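PDB 2O62: hypothetical protein from Nostoc punctiforme, which is of unknown function but folds into two antiparallel beta domains of the calycin clan, the second closed into a barrel. Local coordinates for residues Q150-R156 / W259-V265; R103-Q109 / L235-W239; G14-F20 / D32-C38. All coordinates share one frame; numbering follows the deposited sequence.

How the contacts relate
From the N terminus, contact 3 comes first: strands 14-23 and 29-42 form a hairpin, so pairing 14-20 with 32-38 closes a short local loop within the N-terminal sheet. Contact 2 spans much more chain, bringing 103-109 of that same sheet against 235-239 of the C-terminal barrel. Contact 1 joins 150-156 to 259-265, the first and last strands of the barrel, and closes it. Contact 3 is complete before the others begin, whereas contacts 1 and 2 cross along the chain. Contacts 2 and 3 touch where Arg104 and Arg106 meet Trp16, Leu37 and Phe20; contact 1 lies on the opposite side of the chain's centre from contact 3.

Contact 1: residues Q150-R156 / W259-V265; sequences QAVTIYR and WVSLTLV
One face of the Trp259 indole carries the aliphatic part of Arg156: CG makes a CH-pi contact with the six-membered ring, 3.9 Å from its centroid, and CD sits nearer the rim, 3.4 Å from Trp259 CE3. The guanidinium runs almost parallel to the indole, the planes 4° apart, and Arg156 NH1 at its edge donates to Trp259 O over 3.1 Å, nearly straight and in the plane of both the guanidinium and the carbonyl. A bend at chi3 (50°) turns the arginine chain to cover the ring yet still reach this oxygen. Trp259 NE1 bonds Ser261 O of its own strand at 3.0 Å, the oxygen tilted out of the ring plane, and Arg251 makes a cation-pi contact with the indole. Tyr155 brings CD1 to 3.7 Å from Ser261 CB, while its hydroxyl bonds Asp162.

A water bridges the backbones, donating to Val260 O and weakly accepting from Arg156 N. Here the strand carries a classic beta bulge, Val260 and Ser261 together lying opposite Ser252. Beyond it the strands pair regularly: Ile154 with Leu262 and Val152 with Leu264 each exchange two backbone hydrogen bonds. Between them Thr153 OG1 and Thr263 OG1 share a 2.8 Å hydrogen bond on the face with Ala151 and Val265; chi1 near -60° in both threonines aims the hydroxyls at each other. On the other face Ile154 CG1 packs alongside Leu262 CB at 4.1 Å. Joining strands 145-155 and 259-269, the first and last of the sheet, this antiparallel seam closes the barrel of the calycin-clan C-terminal domain.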
loop_
_atom_site.group_PDB
_atom_site.type_symbol
_atom_site.label_atom_id
_atom_site.label_comp_id
_atom_site.label_asym_id
_atom_site.label_seq_id
_atom_site.Cartn_x
_atom_site.Cartn_y
_atom_site.Cartn_z
ATOM N N GLN A 150 -12.516 -8.191 6.896
ATOM C CA GLN A 150 -11.825 -8.178 8.180
ATOM C C GLN A 150 -10.482 -7.446 7.991
ATOM O O GLN A 150 -9.964 -7.386 6.894
ATOM C CB GLN A 150 -11.543 -9.601 8.693
ATOM C CG GLN A 150 -12.794 -10.375 9.040
ATOM C CD GLN A 150 -13.524 -10.961 7.825
ATOM O OE1 GLN A 150 -12.887 -11.498 6.909
ATOM N NE2 GLN A 150 -14.873 -10.888 7.839
ATOM N N ALA A 151 -9.955 -6.900 9.073
ATOM C CA ALA A 151 -8.683 -6.192 9.071
ATOM C C ALA A 151 -7.877 -6.727 10.225
ATOM O O ALA A 151 -8.443 -7.021 11.250
ATOM C CB ALA A 151 -8.892 -4.730 9.270
ATOM N N VAL A 152 -6.578 -6.860 10.025
ATOM C CA VAL A 152 -5.619 -7.155 11.061
ATOM C C VAL A 152 -4.700 -5.940 11.216
ATOM O O VAL A 152 -4.105 -5.493 10.223
ATOM C CB VAL A 152 -4.716 -8.341 10.658
ATOM C CG1 VAL A 152 -3.738 -8.721 11.775
ATOM C CG2 VAL A 152 -5.572 -9.548 10.300
ATOM N N THR A 153 -4.542 -5.495 12.461
ATOM C CA THR A 153 -3.617 -4.416 12.805
ATOM C C THR A 153 -2.533 -5.053 13.624
ATOM O O THR A 153 -2.781 -5.734 14.657
ATOM C CB THR A 153 -4.288 -3.236 13.571
ATOM O OG1 THR A 153 -5.346 -2.666 12.756
ATOM C CG2 THR A 153 -3.241 -2.146 13.908
ATOM N N ILE A 154 -1.312 -4.821 13.158
ATOM C CA ILE A 154 -0.114 -5.189 13.887
ATOM C C ILE A 154 0.690 -3.950 14.318
ATOM O O ILE A 154 0.549 -2.875 13.758
ATOM C CB ILE A 154 0.780 -6.141 13.057
ATOM C CG1 ILE A 154 1.197 -5.532 11.741
ATOM C CG2 ILE A 154 0.076 -7.483 12.824
ATOM C CD1 ILE A 154 2.129 -6.464 10.959
ATOM N N TYR A 155 1.538 -4.153 15.325
ATOM C CA TYR A 155 2.170 -3.066 16.076
ATOM C C TYR A 155 3.661 -3.231 16.072
ATOM O O TYR A 155 4.162 -4.326 15.979
ATOM C CB TYR A 155 1.634 -3.010 17.510
ATOM C CG TYR A 155 0.135 -2.780 17.486
ATOM C CD1 TYR A 155 -0.395 -1.504 17.425
ATOM C CD2 TYR A 155 -0.745 -3.848 17.559
ATOM C CE1 TYR A 155 -1.769 -1.289 17.376
ATOM C CE2 TYR A 155 -2.114 -3.655 17.527
ATOM C CZ TYR A 155 -2.621 -2.360 17.447
ATOM O OH TYR A 155 -3.977 -2.139 17.395
ATOM N N ARG A 156 4.358 -2.111 16.188
ATOM C CA ARG A 156 5.806 -2.117 16.231
ATOM C C ARG A 156 6.422 -2.749 17.420
ATOM O O ARG A 156 7.526 -3.261 17.318
ATOM C CB ARG A 156 6.322 -0.710 16.191
ATOM C CG ARG A 156 6.033 -0.022 14.942
ATOM C CD ARG A 156 6.601 1.337 15.060
ATOM N NE ARG A 156 7.977 1.271 15.521
ATOM C CZ ARG A 156 8.613 2.289 16.077
ATOM N NH1 ARG A 156 8.017 3.474 16.224
ATOM N NH2 ARG A 156 9.864 2.137 16.487
ATOM N N TRP A 259 5.603 6.354 13.809
ATOM C CA TRP A 259 4.915 5.213 13.287
ATOM C C TRP A 259 4.387 4.325 14.415
ATOM O O TRP A 259 5.115 3.991 15.334
ATOM C CB TRP A 259 5.877 4.421 12.410
ATOM C CG TRP A 259 5.282 3.227 11.791
ATOM C CD1 TRP A 259 4.025 3.071 11.307
ATOM C CD2 TRP A 259 5.970 2.016 11.540
ATOM N NE1 TRP A 259 3.869 1.792 10.770
ATOM C CE2 TRP A 259 5.062 1.129 10.911
ATOM C CE3 TRP A 259 7.278 1.595 11.769
ATOM C CZ2 TRP A 259 5.430 -0.141 10.506
ATOM C CZ3 TRP A 259 7.629 0.298 11.402
ATOM C CH2 TRP A 259 6.712 -0.556 10.808
ATOM N N VAL A 260 3.108 3.976 14.381
ATOM C CA VAL A 260 2.550 3.176 15.467
ATOM C C VAL A 260 2.076 1.796 15.032
ATOM O O VAL A 260 2.153 0.863 15.818
ATOM C CB VAL A 260 1.423 3.926 16.246
ATOM C CG1 VAL A 260 2.023 5.134 16.954
ATOM C CG2 VAL A 260 0.350 4.356 15.372
ATOM N N SER A 261 1.586 1.655 13.806
ATOM C CA SER A 261 0.939 0.394 13.430
ATOM C C SER A 261 0.774 0.245 11.910
ATOM O O SER A 261 0.965 1.210 11.137
ATOM C CB SER A 261 -0.397 0.272 14.156
ATOM O OG SER A 261 -1.358 1.159 13.592
ATOM N N LEU A 262 0.387 -0.967 11.504
ATOM C CA LEU A 262 0.120 -1.303 10.124
ATOM C C LEU A 262 -1.080 -2.194 10.085
ATOM O O LEU A 262 -1.210 -3.126 10.877
ATOM C CB LEU A 262 1.311 -2.038 9.533
ATOM C CG LEU A 262 1.324 -2.370 8.077
ATOM C CD1 LEU A 262 1.464 -1.096 7.314
ATOM C CD2 LEU A 262 2.540 -3.318 7.775
ATOM N N THR A 263 -1.983 -1.889 9.165
ATOM C CA THR A 263 -3.249 -2.608 9.021
ATOM C C THR A 263 -3.433 -3.167 7.612
ATOM O O THR A 263 -3.164 -2.475 6.629
ATOM C CB THR A 263 -4.435 -1.627 9.313
ATOM O OG1 THR A 263 -4.306 -1.151 10.672
ATOM C CG2 THR A 263 -5.777 -2.305 9.166
ATOM N N LEU A 264 -3.926 -4.416 7.532
ATOM C CA LEU A 264 -4.261 -5.054 6.268
ATOM C C LEU A 264 -5.709 -5.510 6.293
ATOM O O LEU A 264 -6.125 -6.281 7.143
ATOM C CB LEU A 264 -3.298 -6.211 5.986
ATOM C CG LEU A 264 -3.497 -6.922 4.634
ATOM C CD1 LEU A 264 -3.198 -6.074 3.513
ATOM C CD2 LEU A 264 -2.551 -8.156 4.615
ATOM N N VAL A 265 -6.482 -4.918 5.389
ATOM C CA VAL A 265 -7.900 -5.192 5.201
ATOM C C VAL A 265 -8.062 -6.136 4.007
ATOM O O VAL A 265 -7.493 -5.905 2.954
ATOM C CB VAL A 265 -8.618 -3.920 4.870
ATOM C CG1 VAL A 265 -10.092 -4.159 4.707
ATOM C CG2 VAL A 265 -8.342 -2.862 5.941
HETATM O O HOH W 1 3.513 0.181 18.070
#

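Contact 2: residues R103-Q109 / L235-W239; sequences RRLRLVQ and LEAGW
Strands 103-109 and 235-239 run antiparallel at 151°, their axes 8.4 Å apart at the closest point. They belong to different sheets, the first to the N-terminal sheet and the second to the C-terminal calycin-clan barrel, so side chains fill the interval between the two domains. Trp239 reaches across with CG anti to its backbone N (chi1 -170°). Over the centre of one face of its six-membered ring lies Leu105 CB, a CH-pi contact 3.7 Å from the centroid, while CD2 of the same leucine extends toward the five-membered ring. Arg103 CB meets the indole at its edge, 3.7 Å from Trp239 CH2. Its chain then folds back at chi2 and chi3, placing one guanidinium face over Trp239 CZ2, the two planes 60° apart. That guanidinium also forms a salt bridge with Asp217 and bonds the backbone oxygens of Arg104, Glu125 and Ala133, which together should fix its orientation. In the middle, Leu107 CB faces Ala237 CB more loosely. At the far end the side chains of Gln109 and Leu235 run antiparallel to one another and overlap. The amide oxygen of Gln109 bonds Ser223, and its carbon CD rests 3.6 Å from the methyl Leu235 CD1.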
loop_
_atom_site.group_PDB
_atom_site.type_symbol
_atom_site.label_atom_id
_atom_site.label_comp_id
_atom_site.label_asym_id
_atom_site.label_seq_id
_atom_site.Cartn_x
_atom_site.Cartn_y
_atom_site.Cartn_z
ATOM N N ARG A 103 2.018 -13.088 -7.408
ATOM C CA ARG A 103 2.135 -11.656 -7.628
ATOM C C ARG A 103 2.523 -10.923 -6.371
ATOM O O ARG A 103 2.135 -11.311 -5.264
ATOM C CB ARG A 103 0.782 -11.064 -8.077
ATOM C CG ARG A 103 0.374 -11.405 -9.505
ATOM C CD ARG A 103 1.169 -10.720 -10.614
ATOM N NE ARG A 103 1.526 -9.365 -10.211
ATOM C CZ ARG A 103 0.746 -8.302 -10.336
ATOM N NH1 ARG A 103 -0.388 -8.389 -11.011
ATOM N NH2 ARG A 103 1.148 -7.139 -9.829
ATOM N N ARG A 104 3.270 -9.840 -6.558
ATOM C CA ARG A 104 3.341 -8.770 -5.568
ATOM C C ARG A 104 2.934 -7.488 -6.257
ATOM O O ARG A 104 3.152 -7.311 -7.475
ATOM C CB ARG A 104 4.704 -8.613 -4.917
ATOM C CG ARG A 104 5.306 -9.890 -4.431
ATOM C CD ARG A 104 6.377 -9.656 -3.399
ATOM N NE ARG A 104 7.531 -8.973 -3.939
ATOM C CZ ARG A 104 8.642 -8.686 -3.273
ATOM N NH1 ARG A 104 8.778 -9.043 -2.010
ATOM N NH2 ARG A 104 9.638 -8.049 -3.877
ATOM N N LEU A 105 2.311 -6.605 -5.491
ATOM C CA LEU A 105 2.036 -5.250 -5.942
ATOM C C LEU A 105 2.507 -4.361 -4.843
ATOM O O LEU A 105 1.971 -4.438 -3.714
ATOM C CB LEU A 105 0.549 -4.964 -6.169
ATOM C CG LEU A 105 0.461 -3.432 -6.420
ATOM C CD1 LEU A 105 0.580 -3.154 -7.935
ATOM C CD2 LEU A 105 -0.617 -2.696 -5.829
ATOM N N ARG A 106 3.505 -3.534 -5.156
ATOM C CA ARG A 106 4.151 -2.723 -4.134
ATOM C C ARG A 106 4.032 -1.274 -4.555
ATOM O O ARG A 106 4.361 -0.932 -5.694
ATOM C CB ARG A 106 5.585 -3.107 -3.928
ATOM C CG ARG A 106 5.725 -4.544 -3.744
ATOM C CD ARG A 106 7.093 -4.975 -3.252
ATOM N NE ARG A 106 8.115 -5.050 -4.283
ATOM C CZ ARG A 106 9.296 -4.431 -4.239
ATOM N NH1 ARG A 106 9.613 -3.595 -3.256
ATOM N NH2 ARG A 106 10.204 -4.671 -5.171
ATOM N N LEU A 107 3.490 -0.457 -3.670
ATOM C CA LEU A 107 3.241 0.931 -3.984
ATOM C C LEU A 107 4.004 1.833 -3.023
ATOM O O LEU A 107 3.800 1.774 -1.819
ATOM C CB LEU A 107 1.724 1.231 -3.961
ATOM C CG LEU A 107 1.232 2.549 -4.607
ATOM C CD1 LEU A 107 -0.134 2.391 -5.197
ATOM C CD2 LEU A 107 1.162 3.642 -3.589
ATOM N N VAL A 108 4.864 2.682 -3.578
ATOM C CA VAL A 108 5.561 3.710 -2.854
ATOM C C VAL A 108 4.947 5.104 -3.113
ATOM O O VAL A 108 4.695 5.499 -4.269
ATOM C CB VAL A 108 7.044 3.758 -3.267
ATOM C CG1 VAL A 108 7.800 4.716 -2.422
ATOM C CG2 VAL A 108 7.650 2.389 -3.184
ATOM N N GLN A 109 4.680 5.813 -2.021
ATOM C CA GLN A 109 4.288 7.211 -2.047
ATOM C C GLN A 109 5.396 8.088 -1.532
ATOM O O GLN A 109 6.071 7.740 -0.547
ATOM C CB GLN A 109 3.040 7.460 -1.180
ATOM C CG GLN A 109 1.796 6.650 -1.591
ATOM C CD GLN A 109 0.506 7.142 -0.966
ATOM O OE1 GLN A 109 0.287 8.362 -0.813
ATOM N NE2 GLN A 109 -0.381 6.204 -0.656
ATOM N N LEU A 235 -0.791 6.460 5.526
ATOM C CA LEU A 235 -0.375 6.151 4.158
ATOM C C LEU A 235 -1.189 4.917 3.752
ATOM O O LEU A 235 -1.137 3.922 4.426
ATOM C CB LEU A 235 1.092 5.809 4.217
ATOM C CG LEU A 235 1.845 5.614 2.952
ATOM C CD1 LEU A 235 2.058 6.963 2.329
ATOM C CD2 LEU A 235 3.166 4.888 3.262
ATOM N N GLU A 236 -1.962 5.013 2.672
ATOM C CA GLU A 236 -2.889 3.935 2.294
ATOM C C GLU A 236 -2.748 3.630 0.809
ATOM O O GLU A 236 -2.477 4.507 -0.029
ATOM C CB GLU A 236 -4.392 4.205 2.637
ATOM C CG GLU A 236 -5.417 2.999 2.289
ATOM C CD GLU A 236 -6.850 3.217 2.845
ATOM O OE1 GLU A 236 -7.125 4.382 3.195
ATOM O OE2 GLU A 236 -7.687 2.260 2.958
ATOM N N ALA A 237 -2.888 2.342 0.529
ATOM C CA ALA A 237 -2.962 1.821 -0.818
ATOM C C ALA A 237 -3.975 0.680 -0.798
ATOM O O ALA A 237 -4.286 0.115 0.241
ATOM C CB ALA A 237 -1.584 1.290 -1.248
ATOM N N GLY A 238 -4.395 0.311 -1.976
ATOM C CA GLY A 238 -5.386 -0.733 -2.206
ATOM C C GLY A 238 -5.010 -1.502 -3.435
ATOM O O GLY A 238 -4.297 -1.004 -4.315
ATOM N N TRP A 239 -5.530 -2.718 -3.526
ATOM C CA TRP A 239 -5.329 -3.546 -4.690
ATOM C C TRP A 239 -6.562 -4.378 -4.919
ATOM O O TRP A 239 -6.879 -5.203 -4.070
ATOM C CB TRP A 239 -4.165 -4.480 -4.434
ATOM C CG TRP A 239 -3.670 -5.244 -5.600
ATOM C CD1 TRP A 239 -3.853 -4.946 -6.934
ATOM C CD2 TRP A 239 -2.886 -6.419 -5.560
ATOM N NE1 TRP A 239 -3.184 -5.839 -7.704
ATOM C CE2 TRP A 239 -2.584 -6.765 -6.893
ATOM C CE3 TRP A 239 -2.336 -7.187 -4.522
ATOM C CZ2 TRP A 239 -1.796 -7.863 -7.220
ATOM C CZ3 TRP A 239 -1.555 -8.267 -4.842
ATOM C CH2 TRP A 239 -1.285 -8.605 -6.187
#

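Contact 3: residues G14-F20 / D32-C38; sequences GVWEGSF and DTSSRLC
Segments 14-20 and 32-38 form an antiparallel ladder, their strand directions 154° apart, with paired backbone hydrogen bonds at Trp16-Leu37, Gly18-Ser35 and Phe20-Thr33.

On the face that bears Val15, Glu17, Arg36 and Cys38, Arg36 stretches out from CG to NE beside Glu17. Its NH1 reaches Glu17 OE2 at 2.7 Å, a salt bridge whose hydrogen bond is weak; carboxylate and guanidinium stand nearly perpendicular, 81° apart. Both residues were modelled in two conformers, so the bridge holds for one arrangement and may be lost in another. The other carboxylate oxygen, Glu17 OE1, bonds a glycerol molecule, probably from the crystallisation liquor. In the same arrangement Val15 comes over one guanidinium face, CG1 lying 3.5 Å from Arg36 CZ.

Farther along, Ser19 OG donates to the syn lone pair of Asp32 OD1 over 2.8 Å, and Ser21 OG adds a second bond to that same oxygen. On the face with Trp16, Leu37 and Phe20, the hydroxyl of Ser35 meets the Phe20 ring edge-on, 3.5 Å from CD1 of Phe20. Turned back over its own backbone (chi1 66°), Ser35 OG donates to a water that in turn donates to Trp16 O, relaying the hydroxyl to the carbonyl of the opposite strand. A second water donates to Phe20 O and, in one of two conformers of Thr33, lies within bonding distance of Thr33 OG1.

The two strands are the arms of a hairpin in the N-terminal antiparallel sheet, flanked by 117-127 beside 14-23 and by 47-54 beside 29-42. On the face bearing Trp16, Leu37 and Phe20, Trp16 makes a cation-pi contact with Arg104 of strand 103-111, while Phe20 and Leu37 pack on Arg106 of that strand.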
loop_
_atom_site.group_PDB
_atom_site.type_symbol
_atom_site.label_atom_id
_atom_site.label_comp_id
_atom_site.label_asym_id
_atom_site.label_seq_id
_atom_site.Cartn_x
_atom_site.Cartn_y
_atom_site.Cartn_z
ATOM N N GLY A 14 12.021 -15.966 -3.504
ATOM C CA GLY A 14 11.727 -16.335 -4.892
ATOM C C GLY A 14 12.342 -15.338 -5.851
ATOM O O GLY A 14 13.147 -14.490 -5.459
ATOM N N VAL A 15 11.951 -15.431 -7.116
ATOM C CA VAL A 15 12.473 -14.549 -8.143
ATOM C C VAL A 15 11.284 -13.747 -8.669
ATOM O O VAL A 15 10.372 -14.318 -9.233
ATOM C CB VAL A 15 13.147 -15.318 -9.275
ATOM C CG1 VAL A 15 13.659 -14.383 -10.334
ATOM C CG2 VAL A 15 14.277 -16.171 -8.739
ATOM N N TRP A 16 11.290 -12.450 -8.391
ATOM C CA TRP A 16 10.189 -11.572 -8.702
ATOM C C TRP A 16 10.617 -10.745 -9.904
ATOM O O TRP A 16 11.550 -9.934 -9.830
ATOM C CB TRP A 16 9.840 -10.682 -7.510
ATOM C CG TRP A 16 9.368 -11.426 -6.337
ATOM C CD1 TRP A 16 10.088 -11.732 -5.209
ATOM C CD2 TRP A 16 8.095 -12.020 -6.171
ATOM N NE1 TRP A 16 9.304 -12.437 -4.325
ATOM C CE2 TRP A 16 8.081 -12.643 -4.887
ATOM C CE3 TRP A 16 6.932 -12.044 -6.951
ATOM C CZ2 TRP A 16 6.966 -13.307 -4.389
ATOM C CZ3 TRP A 16 5.821 -12.711 -6.460
ATOM C CH2 TRP A 16 5.839 -13.326 -5.181
ATOM N N GLU A 17 9.885 -10.924 -11.006
ATOM C CA GLU A 17 10.147 -10.216 -12.239
ATOM C C GLU A 17 9.050 -9.200 -12.512
ATOM O O GLU A 17 7.909 -9.400 -12.149
ATOM C CB GLU A 17 10.201 -11.201 -13.386
ATOM C CG GLU A 17 11.305 -12.226 -13.244
ATOM C CD GLU A 17 11.662 -12.825 -14.565
ATOM O OE1 GLU A 17 10.870 -13.677 -15.026
ATOM O OE2 GLU A 17 12.714 -12.435 -15.143
ATOM N N GLY A 18 9.400 -8.094 -13.136
ATOM C CA GLY A 18 8.398 -7.138 -13.517
ATOM C C GLY A 18 8.996 -5.811 -13.867
ATOM O O GLY A 18 9.868 -5.731 -14.714
ATOM N N SER A 19 8.491 -4.766 -13.224
ATOM C CA SER A 19 9.081 -3.435 -13.362
ATOM C C SER A 19 8.887 -2.542 -12.173
ATOM O O SER A 19 8.019 -2.810 -11.334
ATOM C CB SER A 19 8.488 -2.714 -14.571
ATOM O OG SER A 19 7.143 -2.388 -14.385
ATOM N N PHE A 20 9.675 -1.465 -12.168
ATOM C CA PHE A 20 9.517 -0.337 -11.255
ATOM C C PHE A 20 9.060 0.832 -12.085
ATOM O O PHE A 20 9.779 1.245 -12.980
ATOM C CB PHE A 20 10.862 0.045 -10.642
ATOM C CG PHE A 20 11.353 -0.888 -9.545
ATOM C CD1 PHE A 20 11.469 -2.248 -9.755
ATOM C CD2 PHE A 20 11.814 -0.393 -8.335
ATOM C CE1 PHE A 20 11.945 -3.096 -8.762
ATOM C CE2 PHE A 20 12.317 -1.259 -7.347
ATOM C CZ PHE A 20 12.382 -2.579 -7.566
ATOM N N ASP A 32 9.622 3.883 -16.427
ATOM C CA ASP A 32 9.463 2.473 -16.108
ATOM C C ASP A 32 10.743 1.728 -16.463
ATOM O O ASP A 32 11.335 1.982 -17.508
ATOM C CB ASP A 32 8.310 1.927 -16.902
ATOM C CG ASP A 32 8.228 0.450 -16.824
ATOM O OD1 ASP A 32 7.585 -0.033 -15.855
ATOM O OD2 ASP A 32 8.868 -0.217 -17.708
ATOM N N THR A 33 11.155 0.803 -15.598
ATOM C CA THR A 33 12.372 0.048 -15.805
ATOM C C THR A 33 12.084 -1.387 -15.465
ATOM O O THR A 33 11.626 -1.677 -14.346
ATOM C CB THR A 33 13.505 0.546 -14.913
ATOM O OG1 THR A 33 13.638 1.965 -15.047
ATOM C CG2 THR A 33 14.807 -0.153 -15.286
ATOM N N SER A 34 12.372 -2.289 -16.396
ATOM C CA SER A 34 12.179 -3.696 -16.132
ATOM C C SER A 34 13.135 -4.185 -15.032
ATOM O O SER A 34 14.282 -3.699 -14.861
ATOM C CB SER A 34 12.280 -4.526 -17.438
ATOM O OG SER A 34 13.632 -4.594 -17.886
ATOM N N SER A 35 12.633 -5.137 -14.264
ATOM C CA SER A 35 13.316 -5.599 -13.052
ATOM C C SER A 35 13.231 -7.117 -12.821
ATOM O O SER A 35 12.301 -7.814 -13.273
ATOM C CB SER A 35 12.761 -4.845 -11.849
ATOM O OG SER A 35 11.402 -5.164 -11.623
ATOM N N ARG A 36 14.287 -7.619 -12.164
ATOM C CA ARG A 36 14.343 -8.983 -11.646
ATOM C C ARG A 36 14.937 -8.859 -10.245
ATOM O O ARG A 36 16.031 -8.300 -10.078
ATOM C CB ARG A 36 15.230 -9.882 -12.519
ATOM C CG ARG A 36 15.089 -11.372 -12.249
ATOM C CD ARG A 36 15.738 -12.244 -13.358
ATOM N NE ARG A 36 15.855 -13.657 -12.970
ATOM C CZ ARG A 36 15.191 -14.687 -13.505
ATOM N NH1 ARG A 36 14.317 -14.522 -14.504
ATOM N NH2 ARG A 36 15.418 -15.907 -13.036
ATOM N N LEU A 37 14.194 -9.351 -9.251
ATOM C CA LEU A 37 14.561 -9.240 -7.841
ATOM C C LEU A 37 14.581 -10.643 -7.309
ATOM O O LEU A 37 13.560 -11.307 -7.208
ATOM C CB LEU A 37 13.566 -8.382 -7.071
ATOM C CG LEU A 37 13.929 -7.931 -5.644
ATOM C CD1 LEU A 37 13.053 -6.755 -5.295
ATOM C CD2 LEU A 37 13.726 -8.944 -4.650
ATOM N N CYS A 38 15.770 -11.082 -6.986
ATOM C CA CYS A 38 15.932 -12.408 -6.398
ATOM C C CYS A 38 16.149 -12.276 -4.903
ATOM O O CYS A 38 17.012 -11.565 -4.438
ATOM C CB CYS A 38 17.072 -13.211 -7.019
ATOM S SG CYS A 38 17.305 -14.855 -6.257
HETATM O O HOH W 2 11.255 -6.938 -9.631
HETATM O O HOH W 3 11.767 3.367 -13.093
#